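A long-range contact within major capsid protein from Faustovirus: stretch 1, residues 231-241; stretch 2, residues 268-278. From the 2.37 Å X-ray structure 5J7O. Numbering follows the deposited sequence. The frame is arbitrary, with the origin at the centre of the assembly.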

# COMPACT_ATOMS: atom_id res chain seq x y z
N PRO B 231 -3.10 10.12 1.11
CA PRO B 231 -2.41 10.31 -0.17
C PRO B 231 -3.38 10.23 -1.34
O PRO B 231 -4.40 9.55 -1.28
N VAL B 232 -3.04 10.95 -2.40
CA VAL B 232 -3.82 10.95 -3.63
C VAL B 232 -2.89 10.61 -4.78
O VAL B 232 -1.89 11.30 -5.00
N GLU B 233 -3.21 9.54 -5.51
CA GLU B 233 -2.36 9.05 -6.58
C GLU B 233 -2.58 9.84 -7.86
O GLU B 233 -3.72 10.02 -8.29
N ALA B 234 -1.49 10.31 -8.46
CA ALA B 234 -1.55 11.12 -9.67
C ALA B 234 -0.66 10.52 -10.74
O ALA B 234 0.48 10.11 -10.46
N ALA B 235 -1.17 10.47 -11.97
CA ALA B 235 -0.44 9.92 -13.10
C ALA B 235 0.14 11.03 -13.96
O ALA B 235 -0.42 12.13 -14.05
N SER B 236 1.27 10.74 -14.60
CA SER B 236 2.00 11.71 -15.39
C SER B 236 1.72 11.51 -16.88
O SER B 236 0.93 10.65 -17.29
N ASN B 237 2.39 12.32 -17.70
CA ASN B 237 2.46 12.04 -19.12
C ASN B 237 3.22 10.73 -19.34
O ASN B 237 3.92 10.23 -18.46
N LEU B 238 3.08 10.18 -20.54
CA LEU B 238 3.86 9.01 -20.91
C LEU B 238 5.34 9.33 -20.83
O LEU B 238 5.81 10.31 -21.42
N VAL B 239 6.08 8.53 -20.07
CA VAL B 239 7.52 8.69 -19.95
C VAL B 239 8.27 7.75 -20.89
O VAL B 239 9.31 8.11 -21.43
N ASN B 240 7.74 6.55 -21.10
CA ASN B 240 8.23 5.62 -22.10
C ASN B 240 7.17 5.46 -23.17
O ASN B 240 5.98 5.33 -22.87
N ILE B 241 7.60 5.49 -24.43
CA ILE B 241 6.72 5.23 -25.57
C ILE B 241 7.43 4.23 -26.47
O ILE B 241 8.56 4.49 -26.91
N ASN B 268 15.78 2.89 -27.82
CA ASN B 268 14.33 3.03 -27.82
C ASN B 268 13.72 2.23 -26.68
O ASN B 268 14.27 1.23 -26.22
N ALA B 269 12.55 2.68 -26.23
CA ALA B 269 11.84 1.99 -25.17
C ALA B 269 11.13 0.76 -25.71
O ALA B 269 10.72 0.72 -26.87
N ALA B 270 11.01 -0.26 -24.86
CA ALA B 270 10.30 -1.48 -25.22
C ALA B 270 8.85 -1.49 -24.76
O ALA B 270 8.05 -2.23 -25.33
N ILE B 271 8.50 -0.68 -23.76
CA ILE B 271 7.13 -0.57 -23.27
C ILE B 271 6.72 0.90 -23.29
O ILE B 271 7.55 1.80 -23.45
N THR B 272 5.42 1.13 -23.14
CA THR B 272 4.85 2.46 -23.03
C THR B 272 4.25 2.61 -21.64
O THR B 272 3.33 1.86 -21.28
N ALA B 273 4.75 3.57 -20.87
CA ALA B 273 4.42 3.64 -19.45
C ALA B 273 4.20 5.07 -18.99
O ALA B 273 4.75 6.02 -19.56
N ARG B 274 3.38 5.21 -17.95
CA ARG B 274 3.24 6.43 -17.17
C ARG B 274 3.83 6.21 -15.79
O ARG B 274 3.94 5.08 -15.31
N LYS B 275 4.22 7.31 -15.15
CA LYS B 275 4.62 7.27 -13.75
C LYS B 275 3.44 7.61 -12.86
O LYS B 275 2.57 8.41 -13.22
N LEU B 276 3.41 7.00 -11.68
CA LEU B 276 2.47 7.35 -10.63
C LEU B 276 3.23 8.00 -9.49
O LEU B 276 4.22 7.44 -9.00
N THR B 277 2.79 9.18 -9.08
CA THR B 277 3.28 9.81 -7.87
C THR B 277 2.10 10.08 -6.94
O THR B 277 0.95 10.10 -7.37
N GLN B 278 2.41 10.27 -5.67
CA GLN B 278 1.40 10.54 -4.66
C GLN B 278 1.56 11.96 -4.13
O GLN B 278 2.68 12.42 -3.90

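Two antiparallel strands set the rule: backbone hydrogen bonds fix the register, and side chains pack in cross-strand pairs. Ala234 N to Thr277 O (2.7 Å) and Thr277 N to Ala234 O (2.8 Å) form the tightest rung; on the face they share, small meets small, Ala234 CB 4.3 Å from Thr277 CG2, with Thr277 in t.

Glu233, Ala235, Leu276 and Gln278 occupy the other face. Leu276 (m, t) sets CD2 3.7 Å from Ala235 CB and CD1 3.4 Å from Glu233 CD, so the t, t glutamate packs its carboxylate end, not its CB, against that methyl. Gln278, m with chi2 between wells at -137°, brings NE2 to 3.3 Å from Pro231 CB. Arg274 carries NH1 to 3.5 Å from Ala235 CB, while NE and NH2 are satisfied elsewhere in the structure.

Just before the first corner, at Asn237, Ser236 N bonds Lys275 O (3.0 Å), but OG replaces the carbonyl as acceptor: in p, Ser236 OG accepts from Lys275 N (3.2 Å) and donates to Asn237 O (2.7 Å). Between the two corners, Leu238 (m, t) brings CD2 to 3.5 Å from Arg274 CG; at the second, Val239 CG1 meets Lys275 CD at 3.7 Å before the lysine's end leads away. Asn240, in m, rests CB 4.0 Å from Ala269 CB.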

# COMPACT_ATOMS: atom_id res chain seq x y z
CB PRO B 231 -1.39 9.16 -0.20
CG PRO B 231 -1.22 8.75 1.22
CD PRO B 231 -2.55 8.98 1.88
CB VAL B 232 -4.53 12.30 -3.88
CG1 VAL B 232 -5.27 12.27 -5.21
CG2 VAL B 232 -5.49 12.61 -2.74
CB GLU B 233 -2.64 7.56 -6.81
CG GLU B 233 -1.90 6.95 -7.99
CD GLU B 233 -2.27 5.50 -8.19
OE1 GLU B 233 -3.09 5.21 -9.09
OE2 GLU B 233 -1.76 4.64 -7.43
CB ALA B 234 -1.13 12.57 -9.39
CB ALA B 235 -1.35 9.03 -13.95
CB SER B 236 3.50 11.60 -15.13
OG SER B 236 4.03 10.43 -15.72
CB ASN B 237 3.16 13.18 -19.86
CG ASN B 237 2.47 14.51 -19.67
OD1 ASN B 237 1.25 14.58 -19.49
ND2 ASN B 237 3.25 15.59 -19.71
CB LEU B 238 3.49 8.55 -22.32
CG LEU B 238 2.04 8.09 -22.54
CD1 LEU B 238 1.79 7.79 -24.01
CD2 LEU B 238 1.74 6.88 -21.69
CB VAL B 239 7.97 8.48 -18.48
CG1 VAL B 239 7.26 9.48 -17.58
CG2 VAL B 239 7.69 7.06 -18.02
CB ASN B 240 8.57 4.26 -21.49
CG ASN B 240 9.79 4.31 -20.58
OD1 ASN B 240 10.18 5.38 -20.11
ND2 ASN B 240 10.40 3.16 -20.34
CB ILE B 241 6.37 6.51 -26.34
CG1 ILE B 241 5.59 7.48 -25.45
CG2 ILE B 241 5.57 6.17 -27.59
CD1 ILE B 241 5.16 8.74 -26.17
CB ASN B 268 13.75 2.57 -29.16
CG ASN B 268 14.04 3.54 -30.29
OD1 ASN B 268 14.13 4.75 -30.08
ND2 ASN B 268 14.19 3.01 -31.50
CB ALA B 269 10.83 2.92 -24.50
CB ALA B 270 11.02 -2.70 -24.63
CB ILE B 271 6.96 -1.15 -21.85
CG1 ILE B 271 7.72 -0.30 -20.83
CG2 ILE B 271 7.43 -2.60 -21.80
CD1 ILE B 271 7.48 -0.71 -19.39
CB THR B 272 3.78 2.68 -24.10
OG1 THR B 272 4.38 2.59 -25.40
CG2 THR B 272 3.14 4.05 -23.94
CB ALA B 273 5.52 3.00 -18.59
CB ARG B 274 1.77 6.84 -17.02
CG ARG B 274 0.90 6.68 -18.25
CD ARG B 274 -0.54 7.07 -17.94
NE ARG B 274 -1.33 5.96 -17.40
CZ ARG B 274 -2.48 6.11 -16.75
NH1 ARG B 274 -2.97 7.32 -16.52
NH2 ARG B 274 -3.13 5.04 -16.30
CB LYS B 275 5.77 8.24 -13.48
CG LYS B 275 7.07 7.87 -14.18
CD LYS B 275 8.13 8.96 -14.01
CE LYS B 275 8.70 8.97 -12.60
NZ LYS B 275 9.85 9.93 -12.49
CB LEU B 276 1.70 6.12 -10.12
CG LEU B 276 0.89 5.28 -11.11
CD1 LEU B 276 0.09 4.23 -10.36
CD2 LEU B 276 -0.02 6.16 -11.95
CB THR B 277 4.04 11.11 -8.15
OG1 THR B 277 4.88 11.43 -7.04
CG2 THR B 277 3.07 12.26 -8.38
CB GLN B 278 1.49 9.54 -3.51
CG GLN B 278 1.37 8.09 -3.96
CD GLN B 278 0.48 7.27 -3.04
OE1 GLN B 278 -0.50 6.67 -3.49
NE2 GLN B 278 0.82 7.24 -1.76